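Local coordinates for protein putative fimbrium tip subunit Fim1C (Bacteroides ovatus, PDB 4EPS) that is probably a component of the fimbrium tip, part of the cell-surface filaments that mediate adhesion and biofilm formation, at residues I294-W299 with M337-E342; L385-Y390 with S434-A439; Y430-G435 with R505-F510; T468-T473 with M480-Y485. All coordinates share one frame; numbering follows the deposited sequence.

Contact 1: I294-W299 with M337-E342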
loop_
_atom_site.group_PDB
_atom_site.type_symbol
_atom_site.label_atom_id
_atom_site.label_comp_id
_atom_site.label_asym_id
_atom_site.label_seq_id
_atom_site.Cartn_x
_atom_site.Cartn_y
_atom_site.Cartn_z
ATOM N N ILE A 294 -20.135 12.369 4.259
ATOM C CA ILE A 294 -20.330 13.466 5.240
ATOM C C ILE A 294 -19.245 14.536 5.127
ATOM O O ILE A 294 -19.390 15.625 5.709
ATOM C CB ILE A 294 -20.433 12.930 6.691
ATOM C CG1 ILE A 294 -19.119 12.253 7.143
ATOM C CG2 ILE A 294 -21.674 11.978 6.842
ATOM C CD1 ILE A 294 -19.031 11.944 8.671
ATOM N N GLY A 295 -18.166 14.234 4.415
ATOM C CA GLY A 295 -17.091 15.224 4.307
ATOM C C GLY A 295 -15.933 14.769 3.445
ATOM O O GLY A 295 -15.997 13.708 2.807
ATOM N N ILE A 296 -14.901 15.611 3.394
ATOM C CA ILE A 296 -13.661 15.374 2.640
ATOM C C ILE A 296 -12.483 15.429 3.616
ATOM O O ILE A 296 -12.386 16.353 4.425
ATOM C CB ILE A 296 -13.491 16.469 1.514
ATOM C CG1 ILE A 296 -14.721 16.514 0.526
ATOM C CG2 ILE A 296 -12.169 16.305 0.753
ATOM C CD1 ILE A 296 -15.079 15.291 -0.157
ATOM N N VAL A 297 -11.548 14.510 3.471
ATOM C CA VAL A 297 -10.325 14.541 4.294
ATOM C C VAL A 297 -9.571 15.805 3.912
ATOM O O VAL A 297 -9.248 15.993 2.726
ATOM C CB VAL A 297 -9.474 13.267 4.055
ATOM C CG1 VAL A 297 -8.116 13.364 4.778
ATOM C CG2 VAL A 297 -10.243 12.013 4.516
ATOM N N CYS A 298 -9.301 16.685 4.894
ATOM C CA CYS A 298 -8.655 17.967 4.567
ATOM C C CYS A 298 -7.257 18.108 5.166
ATOM O O CYS A 298 -6.543 19.058 4.822
ATOM C CB CYS A 298 -9.572 19.117 4.997
ATOM S SG CYS A 298 -9.860 19.187 6.789
ATOM N N TRP A 299 -6.798 17.136 5.961
ATOM C CA TRP A 299 -5.447 17.185 6.562
ATOM C C TRP A 299 -5.120 15.780 7.049
ATOM O O TRP A 299 -5.999 15.114 7.574
ATOM C CB TRP A 299 -5.402 18.211 7.715
ATOM C CG TRP A 299 -4.017 18.497 8.223
ATOM C CD1 TRP A 299 -3.131 19.434 7.760
ATOM C CD2 TRP A 299 -3.378 17.843 9.324
ATOM N NE1 TRP A 299 -1.971 19.400 8.520
ATOM C CE2 TRP A 299 -2.093 18.415 9.472
ATOM C CE3 TRP A 299 -3.780 16.834 10.216
ATOM C CZ2 TRP A 299 -1.231 18.048 10.510
ATOM C CZ3 TRP A 299 -2.922 16.466 11.242
ATOM C CH2 TRP A 299 -1.646 17.039 11.354
HETATM N N MSE A 337 -13.318 17.870 6.639
HETATM C CA MSE A 337 -14.176 19.052 6.544
HETATM C C MSE A 337 -15.564 18.615 6.062
HETATM O O MSE A 337 -15.679 17.868 5.092
HETATM C CB MSE A 337 -13.596 20.102 5.597
HETATM C CG MSE A 337 -14.427 21.397 5.614
HETATM SE SE MSE A 337 -13.664 22.712 4.417
HETATM C CE MSE A 337 -13.986 21.764 2.776
ATOM N N SER A 338 -16.598 19.159 6.680
ATOM C CA SER A 338 -17.990 18.868 6.377
ATOM C C SER A 338 -18.381 19.255 4.960
ATOM O O SER A 338 -17.942 20.292 4.483
ATOM C CB SER A 338 -18.887 19.661 7.345
ATOM O OG SER A 338 -18.803 21.080 7.115
ATOM N N LEU A 339 -19.293 18.477 4.329
ATOM C CA LEU A 339 -19.976 18.924 3.101
ATOM C C LEU A 339 -20.947 20.051 3.481
ATOM O O LEU A 339 -21.360 20.856 2.639
ATOM C CB LEU A 339 -20.789 17.777 2.466
ATOM C CG LEU A 339 -20.002 16.534 2.032
ATOM C CD1 LEU A 339 -20.887 15.595 1.195
ATOM C CD2 LEU A 339 -18.762 16.909 1.237
ATOM N N TYR A 340 -21.383 20.030 4.741
ATOM C CA TYR A 340 -22.294 21.040 5.290
ATOM C C TYR A 340 -21.697 22.426 5.208
ATOM O O TYR A 340 -20.523 22.626 5.553
ATOM C CB TYR A 340 -22.608 20.723 6.765
ATOM C CG TYR A 340 -23.492 21.749 7.463
ATOM C CD1 TYR A 340 -22.944 22.898 8.045
ATOM C CD2 TYR A 340 -24.876 21.595 7.507
ATOM C CE1 TYR A 340 -23.753 23.867 8.642
ATOM C CE2 TYR A 340 -25.691 22.538 8.144
ATOM C CZ TYR A 340 -25.123 23.673 8.703
ATOM O OH TYR A 340 -25.909 24.609 9.322
ATOM N N THR A 341 -22.507 23.403 4.790
ATOM C CA THR A 341 -22.091 24.814 4.841
ATOM C C THR A 341 -23.338 25.704 4.865
ATOM O O THR A 341 -24.282 25.492 4.098
ATOM C CB THR A 341 -21.086 25.240 3.756
ATOM O OG1 THR A 341 -20.668 26.586 4.028
ATOM C CG2 THR A 341 -21.642 25.137 2.315
ATOM N N GLU A 342 -23.328 26.687 5.758
ATOM C CA GLU A 342 -24.394 27.689 5.881
ATOM C C GLU A 342 -23.768 28.966 6.339
ATOM O O GLU A 342 -22.646 28.933 6.843
ATOM C CB GLU A 342 -25.492 27.261 6.893
ATOM C CG GLU A 342 -26.345 26.049 6.533
ATOM C CD GLU A 342 -27.128 26.049 5.232
ATOM O OE1 GLU A 342 -27.536 27.139 4.768
ATOM O OE2 GLU A 342 -27.345 24.944 4.682
HETATM O O HOH W 1 -20.980 17.501 6.556
#

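Contact 2: L385-Y390 with S434-A439. With SO4 (sulfate ion), chain H.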
loop_
_atom_site.group_PDB
_atom_site.type_symbol
_atom_site.label_atom_id
_atom_site.label_comp_id
_atom_site.label_asym_id
_atom_site.label_seq_id
_atom_site.Cartn_x
_atom_site.Cartn_y
_atom_site.Cartn_z
ATOM N N LEU A 385 -2.427 30.439 14.684
ATOM C CA LEU A 385 -2.009 29.459 13.665
ATOM C C LEU A 385 -2.043 28.004 14.172
ATOM O O LEU A 385 -1.875 27.081 13.378
ATOM C CB LEU A 385 -0.606 29.804 13.140
ATOM C CG LEU A 385 -0.484 31.157 12.359
ATOM C CD1 LEU A 385 0.948 31.384 11.867
ATOM C CD2 LEU A 385 -1.451 31.222 11.184
ATOM N N ARG A 386 -2.320 27.789 15.462
ATOM C CA ARG A 386 -2.351 26.431 16.037
ATOM C C ARG A 386 -3.668 25.697 15.796
ATOM O O ARG A 386 -4.736 26.315 15.814
ATOM C CB ARG A 386 -2.102 26.473 17.565
ATOM C CG ARG A 386 -0.881 27.296 18.018
ATOM C CD ARG A 386 0.406 26.781 17.386
ATOM N NE ARG A 386 1.582 27.452 17.939
ATOM C CZ ARG A 386 2.784 27.414 17.386
ATOM N NH1 ARG A 386 2.969 26.797 16.225
ATOM N NH2 ARG A 386 3.805 28.033 17.966
ATOM N N PHE A 387 -3.592 24.364 15.637
ATOM C CA PHE A 387 -4.783 23.509 15.465
ATOM C C PHE A 387 -5.387 23.254 16.824
ATOM O O PHE A 387 -4.846 22.434 17.572
ATOM C CB PHE A 387 -4.387 22.167 14.834
ATOM C CG PHE A 387 -4.100 22.124 13.360
ATOM C CD1 PHE A 387 -3.853 23.292 12.645
ATOM C CD2 PHE A 387 -4.096 20.913 12.676
ATOM C CE1 PHE A 387 -3.601 23.253 11.276
ATOM C CE2 PHE A 387 -3.835 20.873 11.304
ATOM C CZ PHE A 387 -3.603 22.042 10.613
ATOM N N LEU A 388 -6.475 23.958 17.170
ATOM C CA LEU A 388 -7.072 23.858 18.518
ATOM C C LEU A 388 -8.584 23.840 18.520
ATOM O O LEU A 388 -9.184 24.058 19.572
ATOM C CB LEU A 388 -6.585 25.070 19.375
ATOM C CG LEU A 388 -5.095 25.020 19.779
ATOM C CD1 LEU A 388 -4.624 26.370 20.279
ATOM C CD2 LEU A 388 -4.847 23.921 20.828
ATOM N N GLY A 389 -9.210 23.592 17.365
ATOM C CA GLY A 389 -10.668 23.602 17.274
ATOM C C GLY A 389 -11.353 22.633 18.225
ATOM O O GLY A 389 -12.357 22.992 18.843
ATOM N N TYR A 390 -10.816 21.414 18.372
ATOM C CA TYR A 390 -11.463 20.453 19.280
ATOM C C TYR A 390 -11.420 21.000 20.724
ATOM O O TYR A 390 -12.464 21.065 21.401
ATOM C CB TYR A 390 -10.865 19.037 19.193
ATOM C CG TYR A 390 -11.653 18.134 20.119
ATOM C CD1 TYR A 390 -12.923 17.685 19.767
ATOM C CD2 TYR A 390 -11.213 17.889 21.421
ATOM C CE1 TYR A 390 -13.699 16.929 20.651
ATOM C CE2 TYR A 390 -11.988 17.150 22.320
ATOM C CZ TYR A 390 -13.231 16.681 21.934
ATOM O OH TYR A 390 -14.012 15.984 22.822
ATOM N N SER A 434 -8.840 29.061 13.939
ATOM C CA SER A 434 -8.341 29.853 12.806
ATOM C C SER A 434 -7.130 29.142 12.181
ATOM O O SER A 434 -6.975 29.160 10.962
ATOM C CB SER A 434 -8.004 31.274 13.258
ATOM O OG SER A 434 -7.089 31.241 14.341
ATOM N N GLY A 435 -6.347 28.437 12.999
ATOM C CA GLY A 435 -5.167 27.723 12.497
ATOM C C GLY A 435 -5.535 26.599 11.552
ATOM O O GLY A 435 -4.899 26.405 10.507
ATOM N N GLU A 436 -6.581 25.840 11.907
ATOM C CA GLU A 436 -7.056 24.748 11.058
ATOM C C GLU A 436 -7.566 25.290 9.698
ATOM O O GLU A 436 -7.304 24.682 8.652
ATOM C CB GLU A 436 -8.163 23.967 11.770
ATOM C CG GLU A 436 -7.566 22.987 12.768
ATOM C CD GLU A 436 -8.575 22.490 13.782
ATOM O OE1 GLU A 436 -9.149 23.329 14.512
ATOM O OE2 GLU A 436 -8.799 21.260 13.837
ATOM N N LEU A 437 -8.304 26.415 9.720
ATOM C CA LEU A 437 -8.818 27.023 8.476
ATOM C C LEU A 437 -7.704 27.550 7.602
ATOM O O LEU A 437 -7.738 27.335 6.394
ATOM C CB LEU A 437 -9.796 28.172 8.772
ATOM C CG LEU A 437 -11.188 27.721 9.257
ATOM C CD1 LEU A 437 -11.900 28.889 9.970
ATOM C CD2 LEU A 437 -12.023 27.126 8.098
ATOM N N VAL A 438 -6.716 28.227 8.189
ATOM C CA VAL A 438 -5.605 28.791 7.406
ATOM C C VAL A 438 -4.843 27.669 6.668
ATOM O O VAL A 438 -4.487 27.841 5.492
ATOM C CB VAL A 438 -4.693 29.650 8.319
ATOM C CG1 VAL A 438 -3.319 29.919 7.681
ATOM C CG2 VAL A 438 -5.392 30.967 8.649
ATOM N N ALA A 439 -4.714 26.494 7.304
ATOM C CA ALA A 439 -3.993 25.348 6.726
ATOM C C ALA A 439 -4.723 24.682 5.540
ATOM O O ALA A 439 -4.104 23.881 4.835
ATOM C CB ALA A 439 -3.693 24.315 7.812
HETATM S S SO4 H . 6.787 27.562 15.962
HETATM O O1 SO4 H . 7.049 28.646 15.010
HETATM O O2 SO4 H . 7.966 26.685 16.090
HETATM O O3 SO4 H . 6.466 28.150 17.265
HETATM O O4 SO4 H . 5.658 26.765 15.461
HETATM O O HOH W 2 -2.285 27.199 10.597
HETATM O O HOH W 3 -8.678 20.501 16.620
#

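Contact 3: Y430-G435 with R505-F510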
loop_
_atom_site.group_PDB
_atom_site.type_symbol
_atom_site.label_atom_id
_atom_site.label_comp_id
_atom_site.label_asym_id
_atom_site.label_seq_id
_atom_site.Cartn_x
_atom_site.Cartn_y
_atom_site.Cartn_z
ATOM N N TYR A 430 -16.937 20.130 14.977
ATOM C CA TYR A 430 -16.637 21.354 15.733
ATOM C C TYR A 430 -16.278 22.489 14.759
ATOM O O TYR A 430 -15.875 22.227 13.630
ATOM C CB TYR A 430 -15.514 21.144 16.776
ATOM C CG TYR A 430 -14.204 20.660 16.188
ATOM C CD1 TYR A 430 -13.271 21.562 15.658
ATOM C CD2 TYR A 430 -13.930 19.298 16.081
ATOM C CE1 TYR A 430 -12.097 21.113 15.053
ATOM C CE2 TYR A 430 -12.747 18.843 15.505
ATOM C CZ TYR A 430 -11.839 19.754 14.987
ATOM O OH TYR A 430 -10.676 19.292 14.440
ATOM N N VAL A 431 -16.381 23.742 15.217
ATOM C CA VAL A 431 -15.973 24.907 14.403
ATOM C C VAL A 431 -14.444 24.926 14.432
ATOM O O VAL A 431 -13.855 24.986 15.517
ATOM C CB VAL A 431 -16.588 26.246 14.889
ATOM C CG1 VAL A 431 -16.039 27.428 14.084
ATOM C CG2 VAL A 431 -18.128 26.220 14.816
ATOM N N PRO A 432 -13.767 24.857 13.270
ATOM C CA PRO A 432 -12.297 24.814 13.296
ATOM C C PRO A 432 -11.693 26.058 13.917
ATOM O O PRO A 432 -12.272 27.136 13.813
ATOM C CB PRO A 432 -11.914 24.718 11.797
ATOM C CG PRO A 432 -13.124 25.301 11.064
ATOM C CD PRO A 432 -14.288 24.799 11.886
ATOM N N SER A 433 -10.520 25.912 14.554
ATOM C CA SER A 433 -9.751 27.076 15.017
ATOM C C SER A 433 -9.302 27.829 13.770
ATOM O O SER A 433 -9.279 27.243 12.668
ATOM C CB SER A 433 -8.523 26.628 15.818
ATOM O OG SER A 433 -7.741 25.741 15.022
ATOM N N SER A 434 -8.840 29.061 13.939
ATOM C CA SER A 434 -8.341 29.853 12.806
ATOM C C SER A 434 -7.130 29.142 12.181
ATOM O O SER A 434 -6.975 29.160 10.962
ATOM C CB SER A 434 -8.004 31.274 13.258
ATOM O OG SER A 434 -7.089 31.241 14.341
ATOM N N GLY A 435 -6.347 28.437 12.999
ATOM C CA GLY A 435 -5.167 27.723 12.497
ATOM C C GLY A 435 -5.535 26.599 11.552
ATOM O O GLY A 435 -4.899 26.405 10.507
ATOM N N ARG A 505 -18.013 26.136 8.077
ATOM C CA ARG A 505 -17.553 24.802 7.662
ATOM C C ARG A 505 -17.185 24.095 8.965
ATOM O O ARG A 505 -16.585 24.729 9.833
ATOM C CB ARG A 505 -16.354 24.855 6.699
ATOM C CG ARG A 505 -16.715 25.213 5.261
ATOM C CD ARG A 505 -17.264 24.001 4.506
ATOM N NE ARG A 505 -17.702 24.405 3.170
ATOM C CZ ARG A 505 -18.104 23.569 2.223
ATOM N NH1 ARG A 505 -18.135 22.256 2.452
ATOM N NH2 ARG A 505 -18.522 24.034 1.058
ATOM N N PHE A 506 -17.619 22.863 9.158
ATOM C CA PHE A 506 -17.271 22.132 10.371
ATOM C C PHE A 506 -16.171 21.150 10.065
ATOM O O PHE A 506 -16.015 20.701 8.926
ATOM C CB PHE A 506 -18.506 21.407 10.955
ATOM C CG PHE A 506 -19.437 22.404 11.605
ATOM C CD1 PHE A 506 -20.406 23.075 10.854
ATOM C CD2 PHE A 506 -19.331 22.695 12.963
ATOM C CE1 PHE A 506 -21.237 24.041 11.451
ATOM C CE2 PHE A 506 -20.170 23.652 13.559
ATOM C CZ PHE A 506 -21.090 24.344 12.791
ATOM N N PHE A 507 -15.405 20.829 11.090
ATOM C CA PHE A 507 -14.343 19.841 11.046
ATOM C C PHE A 507 -14.607 18.710 12.043
ATOM O O PHE A 507 -15.272 18.928 13.050
ATOM C CB PHE A 507 -13.020 20.487 11.467
ATOM C CG PHE A 507 -12.188 21.154 10.392
ATOM C CD1 PHE A 507 -12.789 21.959 9.424
ATOM C CD2 PHE A 507 -10.798 21.098 10.443
ATOM C CE1 PHE A 507 -12.012 22.657 8.484
ATOM C CE2 PHE A 507 -10.015 21.785 9.501
ATOM C CZ PHE A 507 -10.627 22.576 8.544
ATOM N N LEU A 508 -13.979 17.559 11.816
ATOM C CA LEU A 508 -13.941 16.474 12.802
ATOM C C LEU A 508 -12.556 15.863 12.733
ATOM O O LEU A 508 -11.890 15.989 11.704
ATOM C CB LEU A 508 -15.080 15.438 12.624
ATOM C CG LEU A 508 -15.169 14.558 11.360
ATOM C CD1 LEU A 508 -14.033 13.497 11.301
ATOM C CD2 LEU A 508 -16.520 13.827 11.353
ATOM N N GLY A 509 -12.117 15.252 13.819
ATOM C CA GLY A 509 -10.853 14.524 13.858
ATOM C C GLY A 509 -11.171 13.036 13.823
ATOM O O GLY A 509 -12.179 12.611 14.393
ATOM N N PHE A 510 -10.339 12.242 13.135
ATOM C CA PHE A 510 -10.509 10.765 13.046
ATOM C C PHE A 510 -9.147 10.048 13.154
ATOM O O PHE A 510 -8.101 10.742 13.087
ATOM C CB PHE A 510 -11.231 10.374 11.734
ATOM C CG PHE A 510 -10.405 10.515 10.467
ATOM C CD1 PHE A 510 -10.197 11.769 9.884
ATOM C CD2 PHE A 510 -9.836 9.398 9.860
ATOM C CE1 PHE A 510 -9.427 11.909 8.723
ATOM C CE2 PHE A 510 -9.074 9.533 8.678
ATOM C CZ PHE A 510 -8.864 10.788 8.128
ATOM O OXT PHE A 510 -9.121 8.798 13.329
#

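Contact 4: T468-T473 with M480-Y485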
loop_
_atom_site.group_PDB
_atom_site.type_symbol
_atom_site.label_atom_id
_atom_site.label_comp_id
_atom_site.label_asym_id
_atom_site.label_seq_id
_atom_site.Cartn_x
_atom_site.Cartn_y
_atom_site.Cartn_z
ATOM N N THR A 468 -15.866 34.578 3.680
ATOM C CA THR A 468 -15.239 34.807 4.981
ATOM C C THR A 468 -15.750 33.720 5.892
ATOM O O THR A 468 -16.953 33.508 5.951
ATOM C CB THR A 468 -15.539 36.221 5.485
ATOM O OG1 THR A 468 -14.977 37.152 4.545
ATOM C CG2 THR A 468 -14.911 36.475 6.870
ATOM N N TYR A 469 -14.847 33.044 6.616
ATOM C CA TYR A 469 -15.229 31.877 7.403
ATOM C C TYR A 469 -15.070 32.068 8.901
ATOM O O TYR A 469 -14.035 32.561 9.352
ATOM C CB TYR A 469 -14.387 30.650 6.945
ATOM C CG TYR A 469 -14.671 30.275 5.510
ATOM C CD1 TYR A 469 -14.040 30.937 4.456
ATOM C CD2 TYR A 469 -15.652 29.330 5.195
ATOM C CE1 TYR A 469 -14.349 30.636 3.119
ATOM C CE2 TYR A 469 -15.967 29.026 3.870
ATOM C CZ TYR A 469 -15.316 29.686 2.835
ATOM O OH TYR A 469 -15.632 29.390 1.521
ATOM N N TRP A 470 -16.076 31.652 9.673
ATOM C CA TRP A 470 -15.960 31.693 11.131
ATOM C C TRP A 470 -14.892 30.746 11.648
ATOM O O TRP A 470 -14.798 29.624 11.157
ATOM C CB TRP A 470 -17.260 31.182 11.787
ATOM C CG TRP A 470 -18.431 32.105 11.722
ATOM C CD1 TRP A 470 -19.619 31.861 11.097
ATOM C CD2 TRP A 470 -18.587 33.351 12.423
ATOM N NE1 TRP A 470 -20.508 32.876 11.352
ATOM C CE2 TRP A 470 -19.898 33.819 12.149
ATOM C CE3 TRP A 470 -17.733 34.141 13.221
ATOM C CZ2 TRP A 470 -20.384 35.033 12.656
ATOM C CZ3 TRP A 470 -18.221 35.345 13.739
ATOM C CH2 TRP A 470 -19.532 35.779 13.457
ATOM N N SER A 471 -14.164 31.151 12.692
ATOM C CA SER A 471 -13.323 30.204 13.412
ATOM C C SER A 471 -13.842 30.155 14.853
ATOM O O SER A 471 -14.663 31.002 15.251
ATOM C CB SER A 471 -11.845 30.590 13.377
ATOM O OG SER A 471 -11.580 31.591 14.351
ATOM N N SER A 472 -13.347 29.193 15.632
ATOM C CA SER A 472 -13.698 29.090 17.048
ATOM C C SER A 472 -12.654 29.841 17.907
ATOM O O SER A 472 -12.701 29.756 19.137
ATOM C CB SER A 472 -13.779 27.627 17.472
ATOM O OG SER A 472 -12.571 26.954 17.138
ATOM N N THR A 473 -11.716 30.576 17.257
ATOM C CA THR A 473 -10.660 31.339 17.941
ATOM C C THR A 473 -11.198 32.745 18.272
ATOM O O THR A 473 -11.604 33.488 17.376
ATOM C CB THR A 473 -9.395 31.364 17.055
ATOM O OG1 THR A 473 -9.071 30.004 16.705
ATOM C CG2 THR A 473 -8.198 32.040 17.765
HETATM N N MSE A 480 -14.672 37.307 16.946
HETATM C CA MSE A 480 -13.973 36.060 16.680
HETATM C C MSE A 480 -12.920 36.344 15.619
HETATM O O MSE A 480 -13.017 37.332 14.901
HETATM C CB MSE A 480 -14.945 34.963 16.121
HETATM C CG MSE A 480 -16.140 34.641 17.017
HETATM SE SE MSE A 480 -15.587 34.045 18.761
HETATM C CE MSE A 480 -14.863 32.339 18.329
ATOM N N TYR A 481 -11.950 35.454 15.469
ATOM C CA TYR A 481 -11.068 35.475 14.307
ATOM C C TYR A 481 -11.872 34.903 13.127
ATOM O O TYR A 481 -12.622 33.919 13.299
ATOM C CB TYR A 481 -9.816 34.612 14.547
ATOM C CG TYR A 481 -8.748 35.329 15.340
ATOM C CD1 TYR A 481 -8.882 35.524 16.711
ATOM C CD2 TYR A 481 -7.591 35.798 14.723
ATOM C CE1 TYR A 481 -7.889 36.168 17.450
ATOM C CE2 TYR A 481 -6.569 36.402 15.461
ATOM C CZ TYR A 481 -6.741 36.615 16.818
ATOM O OH TYR A 481 -5.766 37.245 17.544
ATOM N N ILE A 482 -11.732 35.515 11.950
ATOM C CA ILE A 482 -12.401 35.064 10.721
ATOM C C ILE A 482 -11.320 34.854 9.674
ATOM O O ILE A 482 -10.320 35.587 9.656
ATOM C CB ILE A 482 -13.502 36.075 10.263
ATOM C CG1 ILE A 482 -12.983 37.567 10.362
ATOM C CG2 ILE A 482 -14.810 35.823 11.070
ATOM C CD1 ILE A 482 -13.876 38.687 9.607
ATOM N N VAL A 483 -11.517 33.865 8.814
ATOM C CA VAL A 483 -10.504 33.503 7.846
ATOM C C VAL A 483 -10.969 33.836 6.433
ATOM O O VAL A 483 -12.111 33.567 6.053
ATOM C CB VAL A 483 -10.103 31.996 7.997
ATOM C CG1 VAL A 483 -9.142 31.546 6.892
ATOM C CG2 VAL A 483 -9.463 31.756 9.372
ATOM N N THR A 484 -10.045 34.404 5.668
ATOM C CA THR A 484 -10.228 34.720 4.256
ATOM C C THR A 484 -9.102 34.074 3.497
ATOM O O THR A 484 -8.098 33.673 4.093
ATOM C CB THR A 484 -10.273 36.242 4.034
ATOM O OG1 THR A 484 -9.095 36.835 4.602
ATOM C CG2 THR A 484 -11.558 36.866 4.597
ATOM N N TYR A 485 -9.253 33.975 2.184
ATOM C CA TYR A 485 -8.268 33.306 1.358
ATOM C C TYR A 485 -7.928 34.077 0.108
ATOM O O TYR A 485 -8.792 34.710 -0.478
ATOM C CB TYR A 485 -8.848 31.949 0.891
ATOM C CG TYR A 485 -9.134 30.984 2.016
ATOM C CD1 TYR A 485 -8.111 30.226 2.589
ATOM C CD2 TYR A 485 -10.427 30.842 2.529
ATOM C CE1 TYR A 485 -8.363 29.359 3.664
ATOM C CE2 TYR A 485 -10.696 29.957 3.579
ATOM C CZ TYR A 485 -9.659 29.232 4.150
ATOM O OH TYR A 485 -9.937 28.384 5.194
#

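Contact 1: I294-W299 with M337-E342
Met337, Leu339 and Ile296 carry this contact between two antiparallel strands. Met337, a selenomethionine, pairs with Ile296 through two backbone hydrogen bonds. Its N gives to Ile296 O at 2.8 Å, and Ile296 N gives back to Met337 O at 2.9 Å. Both side chains rise on the same face of the sheet. Met337 CB rests 4.0 Å from Cys298 SG. Next along is the non-hydrogen-bonded pair Gly295 and Ser338, where the backbones come close: the two CA atoms are 4.3 Å apart. One residue further on, Leu339 N gives a hydrogen bond to Ile294 O at 3.2 Å, arriving from above the carbonyl plane. A water also donates to Ile294 O and accepts from Tyr340 N, so two donors hold this carbonyl. Leu339 lays its branch over the glycine, with CG 3.8 Å from Gly295 N. Its CD2 is 4.1 Å from Ile296 CG1, the side chains of Leu339 and Ile296 crossing at about a right angle. Strands 293-300 and 334-338 are central neighbours in an antiparallel six-stranded sheet. Strand 273-275 flanks the first, with a classic bulge where Ile294 and Gly295 both face Tyr274, and strand 502-509 flanks the second. Helix 446-458 packs on Ile296 and Leu339, and helix 408-419 touches Ser338 and Tyr340.

Contact 2: L385-Y390 with S434-A439
Phe387 and Glu436 meet because each carries its CG anti to its own carbonyl carbon (chi1 -77° and -80°). The methylene CG of Glu436 then lies over one face of the Phe387 ring, 3.9 Å from the ring centroid and offset toward the rim, a CH-pi contact. Ala439 CB touches the edge of the same ring, 3.6 Å from Phe387 CZ. Beyond CG the glutamate runs extended, and OE1 receives Gly389 N at 2.9 Å. This bond is bent, and the N-H comes from above the carboxylate plane. OE1 also has Ser433 OG as a partner, while OE2 takes Tyr430 OH and a water that accepts from Tyr390 N. The carboxylate thus meets the start of helix 389-403, where Leu388 is the N-cap residue; the amides there would probably favour its negative charge. Gly435 lets the loop lie close on helix 434-438: its CA is 3.5 Å from Leu385 O. A water bridges Leu385 O and Gly435 O. At the outer side, Leu385 CD2 meets Val438 CG1 at 4.2 Å. Arg386 holds a sulfate, probably from the crystallisation liquor, through NH1 and NH2, while its NE forms a salt bridge with Glu378.

Contact 3: Y430-G435 with R505-F510
Pro432 sits on the Phe507 ring. Its CB stands over the ring centre, 3.7 Å from the centroid and close to the ring normal, so this is a CH-pi contact, and the two side chains cross at about a right angle. Pro432 CG also reaches Phe507 CD1. Tyr430 meets the same phenylalanine in another way. Its CG lies between the backbone N and the carbonyl carbon (chi1 58°), and the ring folds back over the 505-510 segment. Phe507 CB lies over a face of the tyrosine ring in a second CH-pi contact, 3.8 Å from Tyr430 CE1. Phe507 O approaches one face of that ring near its rim, 3.3 Å from Tyr430 CD2. The hydroxyl lies off the edge of the Phe507 ring, near its plane, and hydrogen bonds to Glu436 OE2. An alanine in place of Tyr430 would probably leave that carboxylate oxygen without this mate and open a gap over Phe507 CB. Val431 CG2 packs on Phe506, 3.5 Å from its CE2. The backbones share a single antiparallel bridge. Tyr430 N gives to Phe507 O at 2.8 Å, and Phe507 N returns a nearly straight bond to Tyr430 O at 2.9 Å. The bridge ties the chain leading into helix 434-438, with Ser433 as its N-cap, to the C-terminal strand 502-509. Strand 334-338 runs beside that strand, and its Leu335 touches Tyr430. Helix 389-403 also packs on Tyr430, while strand 469-474 adjoins Ser433 and Arg505.

Contact 4: T468-T473 with M480-Y485
Tyr469 and Val483 form an antiparallel hydrogen-bonded pair in a beta hairpin, and Trp470 and Ile482 form the next, non-hydrogen-bonded pair. Tyr469 N gives to Val483 O at 2.8 Å, and Val483 N to Tyr469 O at 2.9 Å. Toward the turn, Tyr481 O takes two bonds from one residue: Ser471 N at 3.2 Å and Ser471 OG at 2.8 Å, the hydroxyl coming from above the carbonyl plane. OG also accepts from Thr473 N, an ST turn, at the corner where the chain bends. An alanine in place of Ser471 would probably leave Tyr481 O with a single, longer bond from this residue and Thr473 N without this acceptor. After the corner, Tyr481 N gives a straight bond to Thr473 O at 2.8 Å. Met480, a selenomethionine, bends twice (chi2 -58°, chi3 -70°), and its CE ends 3.4 Å from Ser471 O. Its CG meets Trp470 CZ3 as the two side chains cross at about a right angle. Ile482 CG2 also touches this indole, at CE3. On the other face, Tyr469 CD1 approaches the edge of the Tyr485 ring, 3.6 Å from its CE2, the ring planes 66° apart. Strand 490-497 continues the sheet beyond 479-485. Helix 434-438 packs on Ser471, Tyr481 and Val483, and strand 502-509 lies against Thr468, Tyr469 and Ile482.

Contact 1 comes first along the chain, closing a loop of 37 residues between strands 293-300 and 334-338. Contact 2 closes the next, a mainly helical loop that ends on helix 434-438. Contact 3 begins where contact 2 ends, sharing Ser434 and Gly435, and closes a longer loop at the C-terminal strand. Contact 4, a hairpin, is nested inside that loop. Contacts 1 and 3 meet in one sheet, where Ser338 joins Phe506 and Arg505. Trp299 of contact 1 packs on Phe387 of contact 2. Thr473 and Tyr485 of contact 4 bond to Ser434 and Leu437 respectively, so helix 434-438 lies between the hairpin and the 385-390 segment.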